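Local coordinates for 3-dehydroquinate dehydratase (Clostridium difficile, PDB 4H3D), which catalyses the cis-dehydration of 3-dehydroquinate to 3-dehydroshikimate through an imine intermediate, the third step of the chorismate pathway, at residues Ile204-Met209 with Phe223-Thr228; Glu17-Ile22 with Val249-His254; Val142-His147 with Leu168-Pro173; Val177-Glu182 with Ser210-Ile215. All coordinates share one frame; numbering follows the deposited sequence. Where two conformers were deposited one is given.

Contact 1: Ile204-Met209 with Phe223-Thr228; sequences IITMSM and FGSALT. With SHL (5-hydroxy-6-methyl-4-oxo-4H-pyran-2-carboxylic acid), chain I.
Ile205 and Leu227 lie side by side and point the same way. CG1 of Ile205 rests on CB of Leu227 at 3.9 Å. The branch methyl CG2 of Ile205 turns instead to the carbonyl O of Leu227. Ser225 does the polar work. Its OG stands anti to the backbone N (chi1 -176°). There it accepts a nearly straight bond from Thr206 N, with OG of Ser225 3.0 Å from N of Thr206 and an angle of 171° at the hydrogen. CB of Ser225 also lies 3.7 Å from OG1 of Thr206, whose hydroxyl is hydrogen-bonded to Thr192 in helix 182-199. In the next residue, Ala226 N bonds to Ile204 O at 2.8 Å. The methyl of Ala226 sits against the same oxygen.

Strands 205-208 and 227-229 are the seventh and eighth of the TIM barrel, so this contact lies where the barrel closes. Two waters complete the seam. One accepts from Ile204 N and donates to Gly224 O. The other donates to Thr206 O and to Leu227 O, 2.7 Å from the latter. Further along, Met207 reaches the ligand: in one of its two conformers SD of Met207 lies 3.3 Å from CAK of SHL, with CE beside ring oxygen OAG. Leu227 N is buried here without a partner in the model. Closure of the barrel at this point therefore rests on a serine hydroxyl and bridging water as well as a single direct backbone bond.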
loop_
_atom_site.group_PDB
_atom_site.type_symbol
_atom_site.label_atom_id
_atom_site.label_comp_id
_atom_site.label_asym_id
_atom_site.label_seq_id
_atom_site.Cartn_x
_atom_site.Cartn_y
_atom_site.Cartn_z
ATOM N N ILE B 204 6.988 -17.176 -1.569
ATOM C CA ILE B 204 7.608 -16.660 -0.373
ATOM C C ILE B 204 6.643 -15.737 0.340
ATOM O O ILE B 204 5.675 -15.229 -0.264
ATOM C CB ILE B 204 8.924 -15.905 -0.669
ATOM C CG1 ILE B 204 8.654 -14.629 -1.480
ATOM C CG2 ILE B 204 9.922 -16.845 -1.429
ATOM C CD1 ILE B 204 9.879 -13.803 -1.772
ATOM N N ILE B 205 6.904 -15.550 1.632
ATOM C CA ILE B 205 6.106 -14.726 2.519
ATOM C C ILE B 205 7.031 -13.728 3.198
ATOM O O ILE B 205 8.003 -14.123 3.845
ATOM C CB ILE B 205 5.474 -15.587 3.644
ATOM C CG1 ILE B 205 4.647 -16.732 3.062
ATOM C CG2 ILE B 205 4.644 -14.712 4.604
ATOM C CD1 ILE B 205 4.345 -17.866 4.118
ATOM N N THR B 206 6.738 -12.436 3.070
ATOM C CA THR B 206 7.560 -11.412 3.712
ATOM C C THR B 206 6.722 -10.310 4.261
ATOM O O THR B 206 5.609 -10.030 3.737
ATOM C CB THR B 206 8.542 -10.733 2.730
ATOM O OG1 THR B 206 7.807 -9.918 1.792
ATOM C CG2 THR B 206 9.384 -11.794 1.980
ATOM N N MET B 207 7.218 -9.672 5.318
ATOM C CA MET B 207 6.554 -8.508 5.890
ATOM C C MET B 207 7.517 -7.625 6.651
ATOM O O MET B 207 8.555 -8.076 7.147
ATOM C CB MET B 207 5.408 -8.899 6.823
ATOM C CG MET B 207 5.845 -9.434 8.154
ATOM S SD MET B 207 4.440 -9.904 9.179
ATOM C CE MET B 207 3.693 -11.185 8.167
ATOM N N SER B 208 7.151 -6.352 6.700
ATOM C CA SER B 208 7.844 -5.331 7.438
ATOM C C SER B 208 6.810 -4.996 8.497
ATOM O O SER B 208 5.677 -4.635 8.181
ATOM C CB SER B 208 8.132 -4.102 6.558
ATOM O OG SER B 208 8.840 -3.137 7.292
ATOM N N MET B 209 7.189 -5.146 9.749
ATOM C CA MET B 209 6.287 -4.951 10.867
ATOM C C MET B 209 6.135 -3.463 11.250
ATOM O O MET B 209 6.746 -2.599 10.631
ATOM C CB MET B 209 6.786 -5.780 12.061
ATOM C CG MET B 209 6.811 -7.297 11.784
ATOM S SD MET B 209 7.371 -8.289 13.205
ATOM C CE MET B 209 9.085 -7.811 13.300
ATOM N N PHE B 223 4.777 -7.010 -5.432
ATOM C CA PHE B 223 6.161 -7.255 -5.034
ATOM C C PHE B 223 6.549 -8.709 -4.805
ATOM O O PHE B 223 7.718 -9.053 -4.913
ATOM C CB PHE B 223 6.540 -6.337 -3.878
ATOM C CG PHE B 223 6.519 -4.898 -4.268
ATOM C CD1 PHE B 223 7.588 -4.342 -4.947
ATOM C CD2 PHE B 223 5.400 -4.126 -4.053
ATOM C CE1 PHE B 223 7.554 -3.022 -5.349
ATOM C CE2 PHE B 223 5.366 -2.793 -4.455
ATOM C CZ PHE B 223 6.437 -2.252 -5.099
ATOM N N GLY B 224 5.580 -9.556 -4.509
ATOM C CA GLY B 224 5.846 -10.987 -4.441
ATOM C C GLY B 224 5.471 -11.777 -3.211
ATOM O O GLY B 224 5.606 -13.000 -3.233
ATOM N N SER B 225 5.019 -11.140 -2.130
ATOM C CA SER B 225 4.654 -11.922 -0.951
ATOM C C SER B 225 3.328 -12.656 -1.245
ATOM O O SER B 225 2.338 -12.040 -1.684
ATOM C CB SER B 225 4.563 -11.074 0.316
ATOM O OG SER B 225 4.285 -11.919 1.431
ATOM N N ALA B 226 3.333 -13.961 -1.016
ATOM C CA ALA B 226 2.206 -14.844 -1.369
ATOM C C ALA B 226 1.117 -14.961 -0.325
ATOM O O ALA B 226 0.000 -15.380 -0.642
ATOM C CB ALA B 226 2.732 -16.255 -1.720
ATOM N N LEU B 227 1.436 -14.582 0.911
ATOM C CA LEU B 227 0.513 -14.701 2.040
ATOM C C LEU B 227 0.629 -13.448 2.927
ATOM O O LEU B 227 1.743 -12.981 3.204
ATOM C CB LEU B 227 0.881 -15.953 2.845
ATOM C CG LEU B 227 -0.090 -16.453 3.901
ATOM C CD1 LEU B 227 -1.387 -16.832 3.241
ATOM C CD2 LEU B 227 0.466 -17.626 4.648
ATOM N N THR B 228 -0.507 -12.906 3.364
ATOM C CA THR B 228 -0.517 -11.730 4.196
ATOM C C THR B 228 -1.392 -12.039 5.417
ATOM O O THR B 228 -2.365 -12.786 5.321
ATOM C CB THR B 228 -0.975 -10.482 3.432
ATOM O OG1 THR B 228 -0.914 -9.344 4.300
ATOM C CG2 THR B 228 -2.382 -10.658 2.881
HETATM O OAD SHL I . 1.229 -10.352 11.124
HETATM C CAH SHL I . 2.245 -10.208 11.848
HETATM O OAA SHL I . 2.435 -9.146 12.494
HETATM C CAK SHL I . 3.198 -11.297 11.928
HETATM O OAG SHL I . 2.936 -12.484 11.164
HETATM C CAF SHL I . 3.739 -13.622 11.377
HETATM C CAL SHL I . 3.403 -14.779 10.754
HETATM C CAJ SHL I . 4.742 -13.515 12.275
HETATM O OAC SHL I . 5.507 -14.575 12.525
HETATM C CAI SHL I . 4.994 -12.343 12.929
HETATM C CAE SHL I . 4.242 -11.249 12.757
HETATM O OAB SHL I . 6.012 -12.264 13.773
HETATM O O HOH W 1 6.042 -15.482 -3.835
HETATM O O HOH W 2 2.899 -10.856 4.396
#

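Contact 2: Glu17-Ile22 with Val249-His254; sequences EGRPKI and VLNLLH
The chain at Arg19 runs close to the last turns of helix 243-256, with CA of Arg19 6.2 Å from CA of His254, before it enters strand 21-26. Arg19 and Leu250 cross at about a right angle. CD of Arg19 lies 3.7 Å from CB of Leu250, and CD1 of Leu250 sits over one face of the guanidinium, toward the rim. The arginine chain is bent at chi3 (71°), which turns NE back toward its own backbone. NE and NH2 then grip one atom side-on, the carbonyl O of Pro20, with NE of Arg19 3.1 Å from that oxygen. NH1 of Arg19 points the other way and bonds to OD1 of Asn251 at 2.9 Å. This oxygen lies near the guanidinium plane, while NH1 sits above the amide plane of the asparagine. NH1 has a second partner in Asn247, one turn earlier in the helix.

In the TIM barrel, strand 21-26 is the first strand and helix 243-256 follows the eighth, so the contact joins the two ends of the fold. At the strand, CG1 of Ile22 meets CD1 of Leu250 tightly, at 3.4 Å. The His254 side chain crosses Arg19 at about a right angle, with ND1 of His254 4.0 Å from CB of Arg19. That ND1 is hydrogen-bonded to Glu221. Elsewhere on the helix, Leu252 and Leu253 pack on Ile241 and Val214 of the second subunit.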
loop_
_atom_site.group_PDB
_atom_site.type_symbol
_atom_site.label_atom_id
_atom_site.label_comp_id
_atom_site.label_asym_id
_atom_site.label_seq_id
_atom_site.Cartn_x
_atom_site.Cartn_y
_atom_site.Cartn_z
ATOM N N GLU B 17 -0.518 -18.238 -6.467
ATOM C CA GLU B 17 -1.276 -17.901 -7.668
ATOM C C GLU B 17 -2.233 -16.756 -7.356
ATOM O O GLU B 17 -2.823 -16.708 -6.273
ATOM C CB GLU B 17 -2.061 -19.139 -8.159
ATOM C CG GLU B 17 -2.687 -18.999 -9.537
ATOM C CD GLU B 17 -3.399 -20.277 -10.012
ATOM O OE1 GLU B 17 -3.484 -21.253 -9.231
ATOM O OE2 GLU B 17 -3.877 -20.296 -11.169
ATOM N N GLY B 18 -2.367 -15.829 -8.302
ATOM C CA GLY B 18 -3.286 -14.706 -8.179
ATOM C C GLY B 18 -3.083 -13.763 -6.996
ATOM O O GLY B 18 -1.964 -13.359 -6.663
ATOM N N ARG B 19 -4.193 -13.416 -6.364
ATOM C CA ARG B 19 -4.209 -12.497 -5.268
ATOM C C ARG B 19 -3.553 -13.183 -4.061
ATOM O O ARG B 19 -3.711 -14.385 -3.895
ATOM C CB ARG B 19 -5.657 -12.156 -4.941
ATOM C CG ARG B 19 -5.851 -10.830 -4.240
ATOM C CD ARG B 19 -7.137 -10.830 -3.446
ATOM N NE ARG B 19 -6.981 -11.709 -2.295
ATOM C CZ ARG B 19 -7.857 -11.838 -1.312
ATOM N NH1 ARG B 19 -8.988 -11.142 -1.318
ATOM N NH2 ARG B 19 -7.593 -12.674 -0.311
ATOM N N PRO B 20 -2.795 -12.433 -3.236
ATOM C CA PRO B 20 -2.232 -13.045 -2.045
ATOM C C PRO B 20 -3.323 -13.605 -1.163
ATOM O O PRO B 20 -4.427 -13.059 -1.125
ATOM C CB PRO B 20 -1.566 -11.872 -1.330
ATOM C CG PRO B 20 -1.226 -10.928 -2.416
ATOM C CD PRO B 20 -2.254 -11.088 -3.468
ATOM N N LYS B 21 -3.009 -14.667 -0.441
ATOM C CA LYS B 21 -3.972 -15.293 0.448
ATOM C C LYS B 21 -3.885 -14.647 1.818
ATOM O O LYS B 21 -2.799 -14.252 2.265
ATOM C CB LYS B 21 -3.719 -16.800 0.529
ATOM C CG LYS B 21 -3.597 -17.484 -0.861
ATOM C CD LYS B 21 -4.825 -17.267 -1.729
ATOM C CE LYS B 21 -4.670 -17.936 -3.098
ATOM N NZ LYS B 21 -3.636 -17.234 -3.945
ATOM N N ILE B 22 -5.023 -14.531 2.480
ATOM C CA ILE B 22 -5.082 -13.922 3.800
ATOM C C ILE B 22 -5.170 -14.978 4.877
ATOM O O ILE B 22 -6.053 -15.871 4.830
ATOM C CB ILE B 22 -6.316 -13.011 3.952
ATOM C CG1 ILE B 22 -6.263 -11.873 2.945
ATOM C CG2 ILE B 22 -6.380 -12.435 5.382
ATOM C CD1 ILE B 22 -7.489 -10.973 2.972
ATOM N N VAL B 249 -8.790 -4.219 0.556
ATOM C CA VAL B 249 -7.633 -3.598 -0.101
ATOM C C VAL B 249 -7.004 -4.530 -1.152
ATOM O O VAL B 249 -6.668 -4.087 -2.255
ATOM C CB VAL B 249 -6.569 -3.151 0.905
ATOM C CG1 VAL B 249 -5.375 -2.513 0.171
ATOM C CG2 VAL B 249 -7.162 -2.149 1.897
ATOM N N LEU B 250 -6.859 -5.812 -0.819
ATOM C CA LEU B 250 -6.294 -6.769 -1.751
ATOM C C LEU B 250 -7.134 -6.876 -3.028
ATOM O O LEU B 250 -6.589 -7.006 -4.127
ATOM C CB LEU B 250 -6.143 -8.139 -1.104
ATOM C CG LEU B 250 -5.192 -8.236 0.085
ATOM C CD1 LEU B 250 -5.143 -9.687 0.602
ATOM C CD2 LEU B 250 -3.840 -7.789 -0.292
ATOM N N ASN B 251 -8.455 -6.835 -2.883
ATOM C CA ASN B 251 -9.340 -6.908 -4.050
ATOM C C ASN B 251 -9.222 -5.650 -4.891
ATOM O O ASN B 251 -9.261 -5.707 -6.119
ATOM C CB ASN B 251 -10.790 -7.126 -3.632
ATOM C CG ASN B 251 -11.051 -8.535 -3.132
ATOM O OD1 ASN B 251 -10.213 -9.443 -3.296
ATOM N ND2 ASN B 251 -12.225 -8.740 -2.536
ATOM N N LEU B 252 -9.077 -4.515 -4.223
ATOM C CA LEU B 252 -8.913 -3.243 -4.914
ATOM C C LEU B 252 -7.613 -3.232 -5.749
ATOM O O LEU B 252 -7.596 -2.729 -6.876
ATOM C CB LEU B 252 -8.913 -2.093 -3.900
ATOM C CG LEU B 252 -8.764 -0.673 -4.448
ATOM C CD1 LEU B 252 -9.958 -0.308 -5.330
ATOM C CD2 LEU B 252 -8.621 0.318 -3.301
ATOM N N LEU B 253 -6.535 -3.779 -5.192
ATOM C CA LEU B 253 -5.245 -3.842 -5.905
ATOM C C LEU B 253 -5.239 -4.922 -7.001
ATOM O O LEU B 253 -4.595 -4.747 -8.043
ATOM C CB LEU B 253 -4.070 -4.036 -4.925
ATOM C CG LEU B 253 -3.815 -2.860 -3.957
ATOM C CD1 LEU B 253 -2.841 -3.229 -2.806
ATOM C CD2 LEU B 253 -3.315 -1.646 -4.689
ATOM N N HIS B 254 -5.969 -6.019 -6.786
ATOM C CA HIS B 254 -6.052 -7.093 -7.782
ATOM C C HIS B 254 -6.701 -6.559 -9.054
ATOM O O HIS B 254 -6.244 -6.849 -10.156
ATOM C CB HIS B 254 -6.868 -8.277 -7.231
ATOM C CG HIS B 254 -6.919 -9.471 -8.147
ATOM N ND1 HIS B 254 -5.808 -10.234 -8.439
ATOM C CD2 HIS B 254 -7.955 -10.053 -8.803
ATOM C CE1 HIS B 254 -6.148 -11.215 -9.257
ATOM N NE2 HIS B 254 -7.446 -11.132 -9.488
#

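Contact 3: Val142-His147 with Leu168-Pro173; sequences VIISNH and LGADLP. With SHL (5-hydroxy-6-methyl-4-oxo-4H-pyran-2-carboxylic acid), chain I.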
loop_
_atom_site.group_PDB
_atom_site.type_symbol
_atom_site.label_atom_id
_atom_site.label_comp_id
_atom_site.label_asym_id
_atom_site.label_seq_id
_atom_site.Cartn_x
_atom_site.Cartn_y
_atom_site.Cartn_z
ATOM N N VAL B 142 5.282 -26.877 4.746
ATOM C CA VAL B 142 6.089 -26.264 5.773
ATOM C C VAL B 142 6.491 -24.839 5.457
ATOM O O VAL B 142 6.969 -24.532 4.368
ATOM C CB VAL B 142 7.360 -27.086 6.048
ATOM C CG1 VAL B 142 8.238 -26.407 7.144
ATOM C CG2 VAL B 142 6.983 -28.504 6.485
ATOM N N ILE B 143 6.238 -23.976 6.424
ATOM C CA ILE B 143 6.716 -22.614 6.409
ATOM C C ILE B 143 7.959 -22.653 7.309
ATOM O O ILE B 143 7.887 -23.183 8.414
ATOM C CB ILE B 143 5.690 -21.629 7.061
ATOM C CG1 ILE B 143 4.500 -21.387 6.143
ATOM C CG2 ILE B 143 6.350 -20.291 7.377
ATOM C CD1 ILE B 143 3.421 -20.520 6.779
ATOM N N ILE B 144 9.107 -22.179 6.818
ATOM C CA ILE B 144 10.274 -22.021 7.687
ATOM C C ILE B 144 10.340 -20.514 7.888
ATOM O O ILE B 144 10.370 -19.763 6.930
ATOM C CB ILE B 144 11.562 -22.578 7.093
ATOM C CG1 ILE B 144 11.423 -24.084 6.865
ATOM C CG2 ILE B 144 12.756 -22.248 8.015
ATOM C CD1 ILE B 144 12.698 -24.795 6.306
ATOM N N SER B 145 10.307 -20.072 9.128
ATOM C CA SER B 145 10.252 -18.650 9.404
ATOM C C SER B 145 11.451 -18.104 10.151
ATOM O O SER B 145 12.173 -18.833 10.837
ATOM C CB SER B 145 8.982 -18.333 10.212
ATOM O OG SER B 145 9.032 -18.924 11.502
ATOM N N ASN B 146 11.643 -16.800 10.009
ATOM C CA ASN B 146 12.686 -16.059 10.724
ATOM C C ASN B 146 12.178 -14.651 11.004
ATOM O O ASN B 146 11.484 -14.043 10.167
ATOM C CB ASN B 146 13.972 -16.027 9.912
ATOM C CG ASN B 146 15.104 -15.274 10.605
ATOM O OD1 ASN B 146 15.616 -14.293 10.065
ATOM N ND2 ASN B 146 15.476 -15.708 11.799
ATOM N N HIS B 147 12.519 -14.133 12.177
ATOM C CA HIS B 147 12.090 -12.803 12.598
ATOM C C HIS B 147 13.231 -11.958 13.141
ATOM O O HIS B 147 14.183 -12.479 13.737
ATOM C CB HIS B 147 11.074 -12.932 13.716
ATOM C CG HIS B 147 9.921 -13.810 13.372
ATOM N ND1 HIS B 147 10.005 -15.183 13.399
ATOM C CD2 HIS B 147 8.651 -13.514 13.009
ATOM C CE1 HIS B 147 8.840 -15.698 13.046
ATOM N NE2 HIS B 147 8.000 -14.705 12.808
ATOM N N LEU B 168 16.598 -25.769 2.801
ATOM C CA LEU B 168 16.147 -26.628 3.892
ATOM C C LEU B 168 14.800 -27.319 3.594
ATOM O O LEU B 168 14.293 -28.079 4.398
ATOM C CB LEU B 168 16.081 -25.842 5.195
ATOM C CG LEU B 168 17.442 -25.527 5.818
ATOM C CD1 LEU B 168 17.315 -24.475 6.936
ATOM C CD2 LEU B 168 18.130 -26.801 6.336
ATOM N N GLY B 169 14.242 -27.061 2.427
ATOM C CA GLY B 169 12.995 -27.705 2.030
ATOM C C GLY B 169 11.719 -26.993 2.426
ATOM O O GLY B 169 10.646 -27.599 2.389
ATOM N N ALA B 170 11.792 -25.718 2.813
ATOM C CA ALA B 170 10.545 -24.999 3.118
ATOM C C ALA B 170 9.686 -24.953 1.861
ATOM O O ALA B 170 10.190 -24.698 0.779
ATOM C CB ALA B 170 10.826 -23.576 3.574
ATOM N N ASP B 171 8.397 -25.221 1.999
ATOM C CA ASP B 171 7.493 -25.026 0.895
ATOM C C ASP B 171 7.260 -23.517 0.754
ATOM O O ASP B 171 7.041 -23.022 -0.353
ATOM C CB ASP B 171 6.169 -25.741 1.165
ATOM C CG ASP B 171 6.334 -27.245 1.252
ATOM O OD1 ASP B 171 6.427 -27.890 0.192
ATOM O OD2 ASP B 171 6.348 -27.782 2.381
ATOM N N LEU B 172 7.338 -22.799 1.892
ATOM C CA LEU B 172 7.062 -21.365 1.958
ATOM C C LEU B 172 7.995 -20.636 2.926
ATOM O O LEU B 172 7.721 -20.565 4.134
ATOM C CB LEU B 172 5.603 -21.129 2.418
ATOM C CG LEU B 172 4.471 -21.638 1.520
ATOM C CD1 LEU B 172 3.120 -21.567 2.263
ATOM C CD2 LEU B 172 4.418 -20.871 0.192
ATOM N N PRO B 173 9.126 -20.131 2.419
ATOM C CA PRO B 173 10.006 -19.308 3.234
ATOM C C PRO B 173 9.271 -18.074 3.738
ATOM O O PRO B 173 8.519 -17.451 2.976
ATOM C CB PRO B 173 11.090 -18.881 2.259
ATOM C CG PRO B 173 11.114 -19.907 1.220
ATOM C CD PRO B 173 9.693 -20.398 1.094
HETATM O OAD SHL I . 1.229 -10.352 11.124
HETATM C CAH SHL I . 2.245 -10.208 11.848
HETATM O OAA SHL I . 2.435 -9.146 12.494
HETATM C CAK SHL I . 3.198 -11.297 11.928
HETATM O OAG SHL I . 2.936 -12.484 11.164
HETATM C CAF SHL I . 3.739 -13.622 11.377
HETATM C CAL SHL I . 3.403 -14.779 10.754
HETATM C CAJ SHL I . 4.742 -13.515 12.275
HETATM O OAC SHL I . 5.507 -14.575 12.525
HETATM C CAI SHL I . 4.994 -12.343 12.929
HETATM C CAE SHL I . 4.242 -11.249 12.757
HETATM O OAB SHL I . 6.012 -12.264 13.773
#
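The carboxylate of Asp171 takes the backbone of Val142 at its edge. OD2 of Asp171 accepts from Val142 N at 2.7 Å on the anti side, 19° out of the carboxylate plane. OD2 also bonds His136, and OD1 forms a salt bridge with Arg6. The imidazole of His147 is the second flat group, and it meets the ligand with its edge. OAC of SHL lies near the ring plane, 2.5 Å from NE2 of His147, in a short hydrogen bond whose donor may be either atom. CD2 of His147 is 3.0 Å from OAB of SHL. On the other side of the ring, ND1 is bonded to Glu90.

These residues belong to a beta-alpha-beta crossover of the TIM barrel: strand 141-148, helix 155-167, strand 172-177. Val142 O accepts from Leu172 N at 3.0 Å. Ile144 turns to the helix side, where CG1 of Ile144 presses on CB of Ala170 at 3.4 Å and CD1 touches CB of Leu168. Ile143 turns to the barrel interior, and its CG1 meets CB of Leu172. The strand is thus pinned by a shared carboxylate at its start and carries the proton donor/acceptor His147 near its end, where the hydrogen bond between ND1 and Glu90 helps fix the rotation of the ring.

Contact 4: Val177-Glu182 with Ser210-Ile215; sequences VMPQNE and SGMGVI
Met212 reaches across to the turn that leads into helix 182-199. Both segments are loops that follow barrel strands of the TIM fold, 172-177 and 205-208, on the side where the ligand binds. From the backbone of Met212, CB of Met212 comes 4.3 Å from CG of Pro179. CG of Met212 stands anti to the backbone N (chi1 -175°), directed toward the start of the helix. SD of Met212 then lies on the backbone of Asn181, 3.3 Å from C of Asn181 and 3.4 Å from O of Asn181. The chain bends at chi3, and CE of Met212 ends 3.8 Å from OE2 of Glu182, whose side chain crosses that of Met212 at about a right angle.

Asn181 is the N-cap of the helix, and its OD1 accepts from Asp184 N. The other carboxylate oxygen of Glu182, OE1, forms a salt bridge with Lys197 of the second subunit. Gly211 N is also bonded across the dimer, to Asn258 of the second subunit. Nearer the strands the contact is carried by Ser210. CB of Ser210 touches SD of Met178. OG of Ser210 lies beside the proline ring, 3.6 Å from CG of Pro179.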
loop_
_atom_site.group_PDB
_atom_site.type_symbol
_atom_site.label_atom_id
_atom_site.label_comp_id
_atom_site.label_asym_id
_atom_site.label_seq_id
_atom_site.Cartn_x
_atom_site.Cartn_y
_atom_site.Cartn_z
ATOM N N VAL B 177 10.569 -8.610 9.437
ATOM C CA VAL B 177 11.622 -7.721 9.930
ATOM C C VAL B 177 11.038 -6.410 10.448
ATOM O O VAL B 177 9.904 -6.052 10.124
ATOM C CB VAL B 177 12.668 -7.441 8.831
ATOM C CG1 VAL B 177 13.338 -8.764 8.401
ATOM C CG2 VAL B 177 12.033 -6.732 7.620
ATOM N N MET B 178 11.818 -5.699 11.256
ATOM C CA MET B 178 11.354 -4.463 11.870
ATOM C C MET B 178 12.051 -3.257 11.227
ATOM O O MET B 178 13.281 -3.152 11.274
ATOM C CB MET B 178 11.653 -4.482 13.375
ATOM C CG MET B 178 11.121 -3.253 14.151
ATOM S SD MET B 178 9.298 -3.200 14.148
ATOM C CE MET B 178 8.878 -4.627 15.145
ATOM N N PRO B 179 11.272 -2.326 10.640
ATOM C CA PRO B 179 11.960 -1.168 10.081
ATOM C C PRO B 179 12.348 -0.174 11.161
ATOM O O PRO B 179 11.612 -0.007 12.123
ATOM C CB PRO B 179 10.900 -0.534 9.171
ATOM C CG PRO B 179 9.606 -0.844 9.844
ATOM C CD PRO B 179 9.800 -2.219 10.495
ATOM N N GLN B 180 13.501 0.466 10.988
ATOM C CA GLN B 180 13.939 1.533 11.867
ATOM C C GLN B 180 13.630 2.875 11.179
ATOM O O GLN B 180 13.651 3.937 11.808
ATOM C CB GLN B 180 15.426 1.403 12.150
ATOM C CG GLN B 180 15.794 0.124 12.900
ATOM C CD GLN B 180 17.276 0.003 13.181
ATOM O OE1 GLN B 180 18.075 0.835 12.747
ATOM N NE2 GLN B 180 17.656 -1.049 13.905
ATOM N N ASN B 181 13.345 2.814 9.882
ATOM C CA ASN B 181 13.015 4.004 9.102
ATOM C C ASN B 181 12.233 3.614 7.862
ATOM O O ASN B 181 12.049 2.417 7.579
ATOM C CB ASN B 181 14.278 4.792 8.756
ATOM C CG ASN B 181 15.332 3.944 8.031
ATOM O OD1 ASN B 181 15.018 3.142 7.147
ATOM N ND2 ASN B 181 16.594 4.149 8.392
ATOM N N GLU B 182 11.774 4.614 7.118
ATOM C CA GLU B 182 10.951 4.364 5.953
ATOM C C GLU B 182 11.724 3.608 4.887
ATOM O O GLU B 182 11.185 2.704 4.236
ATOM C CB GLU B 182 10.404 5.686 5.376
ATOM C CG GLU B 182 9.424 6.415 6.294
ATOM C CD GLU B 182 10.102 7.209 7.406
ATOM O OE1 GLU B 182 11.363 7.223 7.495
ATOM O OE2 GLU B 182 9.366 7.831 8.193
ATOM N N SER B 210 5.273 -3.200 12.250
ATOM C CA SER B 210 4.942 -1.853 12.757
ATOM C C SER B 210 4.045 -1.073 11.771
ATOM O O SER B 210 3.841 -1.505 10.635
ATOM C CB SER B 210 6.187 -1.027 13.078
ATOM O OG SER B 210 6.734 -0.426 11.918
ATOM N N GLY B 211 3.549 0.089 12.218
ATOM C CA GLY B 211 2.670 0.963 11.395
ATOM C C GLY B 211 3.337 1.370 10.104
ATOM O O GLY B 211 2.729 1.379 9.044
ATOM N N MET B 212 4.616 1.680 10.204
ATOM C CA MET B 212 5.430 2.078 9.072
ATOM C C MET B 212 5.511 0.986 7.988
ATOM O O MET B 212 5.617 1.296 6.802
ATOM C CB MET B 212 6.841 2.405 9.609
ATOM C CG MET B 212 7.832 2.958 8.637
ATOM S SD MET B 212 9.376 3.456 9.484
ATOM C CE MET B 212 8.784 4.819 10.469
ATOM N N GLY B 213 5.441 -0.288 8.391
ATOM C CA GLY B 213 5.599 -1.389 7.446
ATOM C C GLY B 213 4.337 -1.959 6.819
ATOM O O GLY B 213 4.423 -2.884 6.022
ATOM N N VAL B 214 3.183 -1.383 7.140
ATOM C CA VAL B 214 1.878 -1.917 6.678
ATOM C C VAL B 214 1.751 -2.099 5.166
ATOM O O VAL B 214 1.103 -3.046 4.716
ATOM C CB VAL B 214 0.714 -1.075 7.209
ATOM C CG1 VAL B 214 -0.613 -1.537 6.602
ATOM C CG2 VAL B 214 0.674 -1.160 8.733
ATOM N N ILE B 215 2.366 -1.217 4.381
ATOM C CA ILE B 215 2.347 -1.365 2.923
ATOM C C ILE B 215 2.767 -2.770 2.526
ATOM O O ILE B 215 2.256 -3.343 1.542
ATOM C CB ILE B 215 3.304 -0.324 2.216
ATOM C CG1 ILE B 215 3.284 -0.491 0.684
ATOM C CG2 ILE B 215 4.749 -0.454 2.727
ATOM C CD1 ILE B 215 4.249 0.478 -0.074
#

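In the fold
Contacts 1 and 3 are buried in the barrel, and both touch SHL. They share a border, since strands 205-208 and 172-177 are neighbours and Ile205 N bonds Pro173 O. Contacts 2 and 4 lie farther out and are only partly buried. These two touch the second subunit at several residues, contact 1 at one and contact 3 at none. Contact 2 adjoins contact 1 through Lys21, which pairs with Ala226 and Thr228. Contact 4 continues the strands of contacts 1 and 3 into their loops, and Val177 bonds Met207 and Met209. Inside, backbone bonds are joined by a serine hydroxyl, a carboxylate and water, with packed aliphatic groups. Outside, an arginine grips contact 2, while contact 4 relies on methionine and proline packing.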